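Local coordinates for glycine oxidase (Bacillus cereus ATCC 14579, PDB 7CYX), which probably oxidises glycine to glyoxylate with molecular oxygen, releasing ammonium and hydrogen peroxide, using a bound FAD cofactor in the route to thiamine diphosphate, at residues A71-L76 / L339-S344; S217-D222 / L327-G332; V232-S237 / R260-A265. All coordinates share one frame; numbering follows the deposited sequence.

Contact 1: A71-L76 / L339-S344; sequences AIFPQL and LLSPIS. With FAD (flavin-adenine dinucleotide), chain C.
Phe-73 and Leu-76 of helix 73-84, together with Ile-72 of segment 71-76, pack around Pro-342 in the first turn of helix 341-352: an apolar contact, without hydrogen bonds between the two segments, beside the flavin site. Pro-342 has the largest share of the buried surface. Its CG lies over one face of the Phe-73 ring in a CH-pi contact, 3.8 Å from the ring centroid and 26° off the normal, displaced toward the rim. The closest rim atom is Phe-73 CZ, 3.4 Å from Pro-342 CG, and the proline and phenylalanine side chains cross at about a right angle. The same ring meets the backbone at its edge, where Leu-339 O lies close to the ring plane, 3.2 Å from Phe-73 CE2. That carbonyl also accepts a hydrogen bond from Ser-69 OG.

Leu-76 reaches the proline through one methyl, CD2, which sits 3.7 Å from Pro-342 CG. Ile-72 slides past in the opposite sense to the proline ring; its CG2 branch, anti to the backbone N, meets Pro-342 CB at 3.8 Å. Three apolar side chains of segment 71-76 thus converge on a single pyrrolidine ring.

The segment 339-344 also faces the cofactor. The amide of Leu-339 gives a nearly straight hydrogen bond to FAD O2, 3.0 Å from Leu-339 N with an angle of 172° at the hydrogen, which ties the flavin's pyrimidine carbonyl to the loop entering helix 341-352. Leu-340 O takes two bonds from Ser-344, one from N and one from OG.

Helix 61-70 packs on Pro-342 and Ile-343 through Ser-69 and Leu-65, while Leu-158 and Phe-162 of helix 155-168 touch Phe-73 and Leu-76 respectively.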
loop_
_atom_site.group_PDB
_atom_site.type_symbol
_atom_site.label_atom_id
_atom_site.label_comp_id
_atom_site.label_asym_id
_atom_site.label_seq_id
_atom_site.Cartn_x
_atom_site.Cartn_y
_atom_site.Cartn_z
ATOM N N ALA A 71 -10.842 3.954 -19.050
ATOM C CA ALA A 71 -9.743 3.727 -19.960
ATOM C C ALA A 71 -8.488 4.476 -19.499
ATOM O O ALA A 71 -7.402 4.122 -19.936
ATOM C CB ALA A 71 -10.150 4.144 -21.358
ATOM N N ILE A 72 -8.645 5.506 -18.651
ATOM C CA ILE A 72 -7.517 6.328 -18.159
ATOM C C ILE A 72 -6.764 5.569 -17.062
ATOM O O ILE A 72 -5.614 5.880 -16.776
ATOM C CB ILE A 72 -8.025 7.692 -17.656
ATOM C CG1 ILE A 72 -8.512 8.561 -18.816
ATOM C CG2 ILE A 72 -6.993 8.425 -16.795
ATOM C CD1 ILE A 72 -9.353 9.741 -18.381
ATOM N N PHE A 73 -7.401 4.561 -16.462
ATOM C CA PHE A 73 -6.911 3.997 -15.187
ATOM C C PHE A 73 -5.575 3.274 -15.347
ATOM O O PHE A 73 -4.741 3.373 -14.454
ATOM C CB PHE A 73 -7.954 3.076 -14.555
ATOM C CG PHE A 73 -8.831 3.781 -13.555
ATOM C CD1 PHE A 73 -8.361 4.077 -12.289
ATOM C CD2 PHE A 73 -10.115 4.166 -13.885
ATOM C CE1 PHE A 73 -9.159 4.730 -11.370
ATOM C CE2 PHE A 73 -10.913 4.824 -12.961
ATOM C CZ PHE A 73 -10.437 5.100 -11.706
ATOM N N PRO A 74 -5.338 2.478 -16.420
ATOM C CA PRO A 74 -4.060 1.780 -16.589
ATOM C C PRO A 74 -2.853 2.732 -16.594
ATOM O O PRO A 74 -1.966 2.557 -15.777
ATOM C CB PRO A 74 -4.224 1.015 -17.916
ATOM C CG PRO A 74 -5.722 0.831 -18.041
ATOM C CD PRO A 74 -6.307 2.107 -17.461
ATOM N N GLN A 75 -2.858 3.755 -17.454
ATOM C CA GLN A 75 -1.729 4.717 -17.539
ATOM C C GLN A 75 -1.663 5.578 -16.260
ATOM O O GLN A 75 -0.564 5.849 -15.761
ATOM C CB GLN A 75 -1.802 5.545 -18.832
ATOM C CG GLN A 75 -1.313 6.990 -18.713
ATOM C CD GLN A 75 -2.404 7.986 -18.360
ATOM O OE1 GLN A 75 -3.523 7.934 -18.878
ATOM N NE2 GLN A 75 -2.085 8.928 -17.476
ATOM N N LEU A 76 -2.818 6.010 -15.737
ATOM C CA LEU A 76 -2.862 6.875 -14.542
ATOM C C LEU A 76 -2.119 6.205 -13.384
ATOM O O LEU A 76 -1.291 6.844 -12.721
ATOM C CB LEU A 76 -4.316 7.145 -14.148
ATOM C CG LEU A 76 -4.505 7.963 -12.871
ATOM C CD1 LEU A 76 -3.767 9.298 -12.957
ATOM C CD2 LEU A 76 -5.989 8.180 -12.594
ATOM N N LEU A 339 -14.676 5.298 -9.860
ATOM C CA LEU A 339 -14.701 5.093 -11.300
ATOM C C LEU A 339 -14.500 6.418 -12.057
ATOM O O LEU A 339 -13.682 6.492 -12.956
ATOM C CB LEU A 339 -16.035 4.442 -11.660
ATOM C CG LEU A 339 -16.311 4.331 -13.159
ATOM C CD1 LEU A 339 -15.103 3.792 -13.907
ATOM C CD2 LEU A 339 -17.525 3.461 -13.412
ATOM N N LEU A 340 -15.243 7.456 -11.679
ATOM C CA LEU A 340 -15.305 8.675 -12.473
ATOM C C LEU A 340 -14.283 9.719 -11.997
ATOM O O LEU A 340 -14.237 10.805 -12.549
ATOM C CB LEU A 340 -16.710 9.274 -12.393
ATOM C CG LEU A 340 -17.868 8.433 -12.926
ATOM C CD1 LEU A 340 -19.199 9.072 -12.527
ATOM C CD2 LEU A 340 -17.811 8.284 -14.438
ATOM N N SER A 341 -13.460 9.408 -10.989
ATOM C CA SER A 341 -12.592 10.420 -10.453
ATOM C C SER A 341 -11.649 10.923 -11.542
ATOM O O SER A 341 -11.563 12.140 -11.725
ATOM C CB SER A 341 -11.879 10.007 -9.175
ATOM O OG SER A 341 -11.167 8.797 -9.308
ATOM N N PRO A 342 -10.951 10.048 -12.317
ATOM C CA PRO A 342 -10.050 10.508 -13.379
ATOM C C PRO A 342 -10.729 11.407 -14.425
ATOM O O PRO A 342 -10.256 12.521 -14.643
ATOM C CB PRO A 342 -9.525 9.216 -14.022
ATOM C CG PRO A 342 -9.646 8.209 -12.907
ATOM C CD PRO A 342 -10.940 8.583 -12.209
ATOM N N ILE A 343 -11.853 10.963 -15.016
ATOM C CA ILE A 343 -12.550 11.808 -16.018
ATOM C C ILE A 343 -12.993 13.134 -15.382
ATOM O O ILE A 343 -12.986 14.169 -16.058
ATOM C CB ILE A 343 -13.721 11.083 -16.709
ATOM C CG1 ILE A 343 -14.229 11.887 -17.909
ATOM C CG2 ILE A 343 -14.848 10.774 -15.737
ATOM C CD1 ILE A 343 -13.139 12.382 -18.841
ATOM N N SER A 344 -13.335 13.122 -14.086
ATOM C CA SER A 344 -13.840 14.327 -13.408
ATOM C C SER A 344 -12.730 15.374 -13.244
ATOM O O SER A 344 -12.946 16.573 -13.457
ATOM C CB SER A 344 -14.461 13.987 -12.071
ATOM O OG SER A 344 -15.595 13.153 -12.250
HETATM P PA FAD C . -15.626 12.372 -0.012
HETATM O O1A FAD C . -14.611 11.307 -0.143
HETATM O O2A FAD C . -16.628 12.223 1.098
HETATM O O5B FAD C . -14.840 13.733 0.049
HETATM C C5B FAD C . -15.468 14.875 0.531
HETATM C C4B FAD C . -14.441 15.518 1.423
HETATM O O4B FAD C . -14.787 16.882 1.575
HETATM C C3B FAD C . -14.424 14.919 2.812
HETATM O O3B FAD C . -13.077 14.458 3.061
HETATM C C2B FAD C . -14.802 16.052 3.761
HETATM O O2B FAD C . -13.933 16.094 4.902
HETATM C C1B FAD C . -14.523 17.266 2.928
HETATM N N9A FAD C . -15.319 18.451 3.237
HETATM C C8A FAD C . -16.665 18.517 3.218
HETATM N N7A FAD C . -17.074 19.762 3.531
HETATM C C5A FAD C . -15.973 20.511 3.701
HETATM C C6A FAD C . -15.724 21.911 4.036
HETATM N N6A FAD C . -16.794 22.709 4.238
HETATM N N1A FAD C . -14.435 22.319 4.172
HETATM C C2A FAD C . -13.421 21.463 3.990
HETATM N N3A FAD C . -13.579 20.155 3.680
HETATM C C4A FAD C . -14.815 19.645 3.513
HETATM N N1 FAD C . -17.522 4.205 -5.933
HETATM C C2 FAD C . -17.075 3.473 -7.003
HETATM O O2 FAD C . -16.756 4.140 -8.017
HETATM N N3 FAD C . -16.973 2.121 -6.976
HETATM C C4 FAD C . -17.274 1.439 -5.849
HETATM O O4 FAD C . -17.157 0.189 -5.750
HETATM C C4X FAD C . -17.787 2.185 -4.673
HETATM N N5 FAD C . -18.148 1.564 -3.543
HETATM C C5X FAD C . -18.587 2.266 -2.479
HETATM C C6 FAD C . -18.921 1.593 -1.317
HETATM C C7 FAD C . -19.384 2.296 -0.219
HETATM C C7M FAD C . -19.769 1.563 1.054
HETATM C C8 FAD C . -19.498 3.749 -0.268
HETATM C C8M FAD C . -19.987 4.547 0.933
HETATM C C9 FAD C . -19.164 4.405 -1.408
HETATM C C9A FAD C . -18.710 3.737 -2.522
HETATM N N10 FAD C . -18.338 4.425 -3.686
HETATM C C10 FAD C . -17.893 3.648 -4.779
HETATM C "C1'" FAD C . -18.516 5.873 -3.867
HETATM C "C2'" FAD C . -17.366 6.788 -3.592
HETATM O "O2'" FAD C . -16.939 6.560 -2.239
HETATM C "C3'" FAD C . -17.871 8.211 -3.757
HETATM O "O3'" FAD C . -18.772 8.355 -4.894
HETATM C "C4'" FAD C . -16.642 9.128 -3.754
HETATM O "O4'" FAD C . -15.780 8.802 -2.650
HETATM C "C5'" FAD C . -16.999 10.579 -3.574
HETATM O "O5'" FAD C . -15.788 11.278 -3.352
HETATM P P FAD C . -15.838 12.791 -2.855
HETATM O O1P FAD C . -16.883 13.547 -3.591
HETATM O O2P FAD C . -14.415 13.279 -2.802
HETATM O O3P FAD C . -16.478 12.529 -1.386
#

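Contact 2: S217-D222 / L327-G332; sequences SYFHRD and LYACTG
The Phe-219 ring presents its edge to the strand backbone, with Tyr-328 C near the ring plane, 4.1 Å from Phe-219 CZ, while Leu-327 CD1 and Ala-329 CB approach it obliquely. Beyond the two segments, the ring of Trp-223 meets that of Phe-219 with nearly parallel planes, and the ring of His-321 meets it at about 45°.

Across the contact the touching is done by the far end of the phenylalanine. Its CE1 lies 3.4 Å from Leu-327 CD1 and 3.9 Å from Ala-329 CB, placing this atom against two residues whose side chains leave the same side of the strand. The CB of Phe-219 does not point at the strand; CG is set beside the backbone N (chi1 -74°), and the end of the ring comes nearer. Leu-327 CD1 is shared with Tyr-218, whose CB is 4.0 Å away; the phenol of Tyr-218 then leads away from the strand, toward Ile-182 and Ile-184 of strand 179-184. There is no hydrogen bond between the segments, so the interface is held by apolar packing.

The loop after helix 213-216 covers one face of strand 327-331, whose other face, through Tyr-328 and Cys-330, meets helix 341-352. Strand 327-331 runs parallel to strand 203-206 in the cofactor-binding sheet, and this layering of a largely parallel central sheet is characteristic of the Rossmann-like FAD domain.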
loop_
_atom_site.group_PDB
_atom_site.type_symbol
_atom_site.label_atom_id
_atom_site.label_comp_id
_atom_site.label_asym_id
_atom_site.label_seq_id
_atom_site.Cartn_x
_atom_site.Cartn_y
_atom_site.Cartn_z
ATOM N N SER A 217 -25.490 26.425 -2.734
ATOM C CA SER A 217 -26.536 27.473 -2.643
ATOM C C SER A 217 -26.197 28.643 -3.562
ATOM O O SER A 217 -27.114 29.194 -4.150
ATOM C CB SER A 217 -26.684 27.934 -1.240
ATOM O OG SER A 217 -27.534 27.053 -0.551
ATOM N N TYR A 218 -24.912 28.973 -3.722
ATOM C CA TYR A 218 -24.480 30.034 -4.664
ATOM C C TYR A 218 -25.027 29.716 -6.059
ATOM O O TYR A 218 -25.466 30.636 -6.717
ATOM C CB TYR A 218 -22.971 30.258 -4.593
ATOM C CG TYR A 218 -22.517 30.890 -3.305
ATOM C CD1 TYR A 218 -22.661 32.244 -3.072
ATOM C CD2 TYR A 218 -21.964 30.125 -2.298
ATOM C CE1 TYR A 218 -22.260 32.821 -1.882
ATOM C CE2 TYR A 218 -21.555 30.686 -1.105
ATOM C CZ TYR A 218 -21.707 32.036 -0.894
ATOM O OH TYR A 218 -21.308 32.567 0.289
ATOM N N PHE A 219 -24.963 28.463 -6.504
ATOM C CA PHE A 219 -25.584 28.076 -7.789
ATOM C C PHE A 219 -27.105 28.173 -7.662
ATOM O O PHE A 219 -27.688 28.936 -8.416
ATOM C CB PHE A 219 -25.174 26.656 -8.159
ATOM C CG PHE A 219 -23.753 26.545 -8.627
ATOM C CD1 PHE A 219 -22.722 26.441 -7.721
ATOM C CD2 PHE A 219 -23.449 26.572 -9.972
ATOM C CE1 PHE A 219 -21.415 26.339 -8.152
ATOM C CE2 PHE A 219 -22.145 26.458 -10.400
ATOM C CZ PHE A 219 -21.130 26.356 -9.489
ATOM N N HIS A 220 -27.696 27.408 -6.741
ATOM C CA HIS A 220 -29.164 27.388 -6.502
ATOM C C HIS A 220 -29.505 26.639 -5.209
ATOM O O HIS A 220 -28.860 25.645 -4.911
ATOM C CB HIS A 220 -29.916 26.757 -7.673
ATOM C CG HIS A 220 -31.369 27.066 -7.668
ATOM N ND1 HIS A 220 -32.289 26.223 -7.115
ATOM C CD2 HIS A 220 -32.057 28.123 -8.122
ATOM C CE1 HIS A 220 -33.482 26.737 -7.234
ATOM N NE2 HIS A 220 -33.367 27.893 -7.847
ATOM N N ARG A 221 -30.556 27.098 -4.532
ATOM C CA ARG A 221 -31.118 26.575 -3.263
ATOM C C ARG A 221 -31.422 25.077 -3.354
ATOM O O ARG A 221 -31.195 24.379 -2.372
ATOM C CB ARG A 221 -32.425 27.336 -3.021
ATOM C CG ARG A 221 -33.018 27.189 -1.632
ATOM C CD ARG A 221 -34.250 28.056 -1.503
ATOM N NE ARG A 221 -33.948 29.392 -1.014
ATOM C CZ ARG A 221 -33.710 30.450 -1.782
ATOM N NH1 ARG A 221 -34.326 30.581 -2.944
ATOM N NH2 ARG A 221 -32.856 31.377 -1.384
ATOM N N ASP A 222 -31.930 24.616 -4.494
ATOM C CA ASP A 222 -32.317 23.198 -4.681
ATOM C C ASP A 222 -31.121 22.357 -5.117
ATOM O O ASP A 222 -31.270 21.156 -5.222
ATOM C CB ASP A 222 -33.474 23.071 -5.666
ATOM C CG ASP A 222 -34.777 23.591 -5.102
ATOM O OD1 ASP A 222 -34.831 23.836 -3.902
ATOM O OD2 ASP A 222 -35.714 23.749 -5.880
ATOM N N LEU A 327 -16.117 30.238 -9.810
ATOM C CA LEU A 327 -16.804 29.372 -8.854
ATOM C C LEU A 327 -17.232 28.093 -9.589
ATOM O O LEU A 327 -18.029 28.130 -10.527
ATOM C CB LEU A 327 -17.982 30.152 -8.260
ATOM C CG LEU A 327 -18.581 29.701 -6.919
ATOM C CD1 LEU A 327 -20.002 29.205 -7.109
ATOM C CD2 LEU A 327 -17.741 28.654 -6.203
ATOM N N TYR A 328 -16.650 26.967 -9.168
ATOM C CA TYR A 328 -16.834 25.699 -9.807
ATOM C C TYR A 328 -17.415 24.724 -8.778
ATOM O O TYR A 328 -17.295 24.951 -7.578
ATOM C CB TYR A 328 -15.509 25.183 -10.398
ATOM C CG TYR A 328 -14.867 26.075 -11.432
ATOM C CD1 TYR A 328 -14.059 27.120 -11.037
ATOM C CD2 TYR A 328 -15.059 25.885 -12.793
ATOM C CE1 TYR A 328 -13.479 27.982 -11.950
ATOM C CE2 TYR A 328 -14.472 26.727 -13.729
ATOM C CZ TYR A 328 -13.671 27.775 -13.303
ATOM O OH TYR A 328 -13.043 28.628 -14.160
ATOM N N ALA A 329 -17.958 23.608 -9.286
ATOM C CA ALA A 329 -18.573 22.542 -8.501
ATOM C C ALA A 329 -18.202 21.197 -9.118
ATOM O O ALA A 329 -18.128 21.097 -10.341
ATOM C CB ALA A 329 -20.079 22.709 -8.483
ATOM N N CYS A 330 -18.027 20.183 -8.261
ATOM C CA CYS A 330 -17.671 18.828 -8.665
ATOM C C CYS A 330 -17.954 17.864 -7.499
ATOM O O CYS A 330 -17.042 17.449 -6.816
ATOM C CB CYS A 330 -16.217 18.766 -9.146
ATOM S SG CYS A 330 -15.819 17.262 -10.078
ATOM N N THR A 331 -19.239 17.516 -7.306
ATOM C CA THR A 331 -19.713 16.590 -6.257
ATOM C C THR A 331 -21.078 16.028 -6.630
ATOM O O THR A 331 -21.776 16.606 -7.425
ATOM C CB THR A 331 -19.920 17.242 -4.882
ATOM O OG1 THR A 331 -20.229 18.609 -5.143
ATOM C CG2 THR A 331 -18.713 17.111 -3.985
ATOM N N GLY A 332 -21.427 14.909 -5.992
ATOM C CA GLY A 332 -22.683 14.228 -6.177
ATOM C C GLY A 332 -22.533 13.003 -7.052
ATOM O O GLY A 332 -23.443 12.699 -7.804
#

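Contact 3: V232-S237 / R260-A265; sequences VVAVRS and RYVIGA
Arg-260 CG stands anti to the backbone N (chi1 -166°), whereas Arg-236 CG stands anti to the carbonyl carbon (chi1 -58°) and its chain bends at chi2, and the two arginines come together on the face they share with Ala-234. The aliphatic part of Arg-260 underlies one face of the Arg-236 guanidinium: CB lies over its centre, and CD is 3.3 Å from Arg-236 NH2.

On the face of Val-233, Val-235, Tyr-261 and Ile-263, Val-235 CG2 packs 3.8 Å from Tyr-261 CB, the side chains crossing at about a right angle. Val-232 CG2 meets Val-262 CG1 at 3.8 Å on the arginine face.

The antiparallel strands are joined by two hydrogen-bonded pairs, Val-233 with Ile-263 and Val-235 with Tyr-261. The shortest bond runs from Tyr-261 N to Val-235 O, 2.7 Å. Farther along, Val-232 and Ala-265 touch FAD, so this strand pair reaches the cofactor.

Although Arg-236 NH2 and Arg-260 NE are only 4.4 Å apart, both arginines form salt bridges with Glu-301 of neighbouring strand 299-311, a shared carboxylate that would offset the repulsion between the two like charges.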
loop_
_atom_site.group_PDB
_atom_site.type_symbol
_atom_site.label_atom_id
_atom_site.label_comp_id
_atom_site.label_asym_id
_atom_site.label_seq_id
_atom_site.Cartn_x
_atom_site.Cartn_y
_atom_site.Cartn_z
ATOM N N VAL A 232 -19.890 -1.754 5.634
ATOM C CA VAL A 232 -19.152 -2.817 5.008
ATOM C C VAL A 232 -18.281 -3.548 6.038
ATOM O O VAL A 232 -17.931 -3.017 7.089
ATOM C CB VAL A 232 -18.374 -2.344 3.766
ATOM C CG1 VAL A 232 -18.554 -0.866 3.478
ATOM C CG2 VAL A 232 -16.909 -2.728 3.802
ATOM N N VAL A 233 -17.985 -4.811 5.706
ATOM C CA VAL A 233 -17.248 -5.756 6.531
ATOM C C VAL A 233 -16.024 -6.215 5.737
ATOM O O VAL A 233 -16.070 -6.286 4.507
ATOM C CB VAL A 233 -18.159 -6.935 6.904
ATOM C CG1 VAL A 233 -17.381 -8.201 7.179
ATOM C CG2 VAL A 233 -19.074 -6.594 8.065
ATOM N N ALA A 234 -14.939 -6.532 6.446
ATOM C CA ALA A 234 -13.710 -7.029 5.819
ATOM C C ALA A 234 -13.213 -8.253 6.585
ATOM O O ALA A 234 -13.189 -8.254 7.815
ATOM C CB ALA A 234 -12.648 -5.944 5.805
ATOM N N VAL A 235 -12.804 -9.285 5.848
ATOM C CA VAL A 235 -12.189 -10.432 6.458
ATOM C C VAL A 235 -10.878 -10.738 5.733
ATOM O O VAL A 235 -10.675 -10.335 4.600
ATOM C CB VAL A 235 -13.149 -11.629 6.438
ATOM C CG1 VAL A 235 -14.472 -11.286 7.101
ATOM C CG2 VAL A 235 -13.365 -12.146 5.027
ATOM N N ARG A 236 -9.995 -11.453 6.427
ATOM C CA ARG A 236 -8.748 -11.935 5.872
ATOM C C ARG A 236 -8.873 -13.449 5.688
ATOM O O ARG A 236 -9.606 -14.084 6.415
ATOM C CB ARG A 236 -7.599 -11.605 6.827
ATOM C CG ARG A 236 -7.447 -10.122 7.138
ATOM C CD ARG A 236 -6.251 -9.542 6.420
ATOM N NE ARG A 236 -6.213 -8.083 6.388
ATOM C CZ ARG A 236 -5.399 -7.385 5.595
ATOM N NH1 ARG A 236 -4.572 -8.018 4.774
ATOM N NH2 ARG A 236 -5.409 -6.065 5.631
ATOM N N SER A 237 -8.144 -14.011 4.724
ATOM C CA SER A 237 -8.108 -15.461 4.556
ATOM C C SER A 237 -6.741 -15.885 4.015
ATOM O O SER A 237 -6.118 -15.183 3.246
ATOM C CB SER A 237 -9.218 -15.932 3.665
ATOM O OG SER A 237 -8.923 -17.207 3.122
ATOM N N ARG A 260 -7.111 -10.027 1.732
ATOM C CA ARG A 260 -8.243 -9.303 2.288
ATOM C C ARG A 260 -9.479 -9.458 1.371
ATOM O O ARG A 260 -9.384 -9.291 0.134
ATOM C CB ARG A 260 -7.841 -7.837 2.488
ATOM C CG ARG A 260 -8.805 -7.045 3.362
ATOM C CD ARG A 260 -8.255 -5.732 3.902
ATOM N NE ARG A 260 -8.849 -4.580 3.263
ATOM C CZ ARG A 260 -9.400 -3.550 3.900
ATOM N NH1 ARG A 260 -9.534 -3.549 5.215
ATOM N NH2 ARG A 260 -9.788 -2.500 3.207
ATOM N N TYR A 261 -10.638 -9.767 1.983
ATOM C CA TYR A 261 -11.975 -9.831 1.322
ATOM C C TYR A 261 -12.880 -8.749 1.916
ATOM O O TYR A 261 -13.076 -8.694 3.143
ATOM C CB TYR A 261 -12.542 -11.257 1.400
ATOM C CG TYR A 261 -11.631 -12.213 0.676
ATOM C CD1 TYR A 261 -10.514 -12.707 1.309
ATOM C CD2 TYR A 261 -11.769 -12.464 -0.681
ATOM C CE1 TYR A 261 -9.596 -13.500 0.655
ATOM C CE2 TYR A 261 -10.869 -13.271 -1.354
ATOM C CZ TYR A 261 -9.769 -13.775 -0.684
ATOM O OH TYR A 261 -8.846 -14.552 -1.309
ATOM N N VAL A 262 -13.394 -7.873 1.040
ATOM C CA VAL A 262 -14.249 -6.747 1.432
ATOM C C VAL A 262 -15.662 -7.003 0.911
ATOM O O VAL A 262 -15.826 -7.307 -0.279
ATOM C CB VAL A 262 -13.695 -5.405 0.911
ATOM C CG1 VAL A 262 -14.645 -4.259 1.168
ATOM C CG2 VAL A 262 -12.336 -5.092 1.503
ATOM N N ILE A 263 -16.658 -6.867 1.805
ATOM C CA ILE A 263 -18.017 -7.368 1.608
ATOM C C ILE A 263 -19.027 -6.324 2.073
ATOM O O ILE A 263 -19.025 -5.933 3.235
ATOM C CB ILE A 263 -18.235 -8.669 2.401
ATOM C CG1 ILE A 263 -17.075 -9.653 2.281
ATOM C CG2 ILE A 263 -19.555 -9.310 2.016
ATOM C CD1 ILE A 263 -17.015 -10.648 3.409
ATOM N N GLY A 264 -19.946 -5.960 1.184
ATOM C CA GLY A 264 -20.922 -4.913 1.431
ATOM C C GLY A 264 -21.963 -4.846 0.315
ATOM O O GLY A 264 -21.959 -5.688 -0.569
ATOM N N ALA A 265 -22.881 -3.878 0.363
ATOM C CA ALA A 265 -22.920 -2.846 1.376
ATOM C C ALA A 265 -24.376 -2.410 1.578
ATOM O O ALA A 265 -25.144 -2.354 0.611
ATOM C CB ALA A 265 -22.047 -1.703 0.920
#

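How the contacts relate
Along the chain the contacts are nested: contact 3 lies inside the loop closed by contact 2, which lies inside that closed by contact 1. Contacts 1 and 2 have centres 24 Å apart and touch where Ser-344 CB meets Cys-330 SG at 4.1 Å; strand 327-331 and helix 341-352 also follow each other in the chain. Strand 327-331 of contact 2 lies in the six-stranded sheet, contact 3 in the sheet holding strands 225-236 and 260-269. The centre of contact 3 is 25 Å from that of contact 1 and 35 Å from that of contact 2, on the opposite side of the chain's centre from contact 2. Each contact has a segment touching FAD, so the cofactor meets residues of both sheets and of the loop leading into helix 341-352.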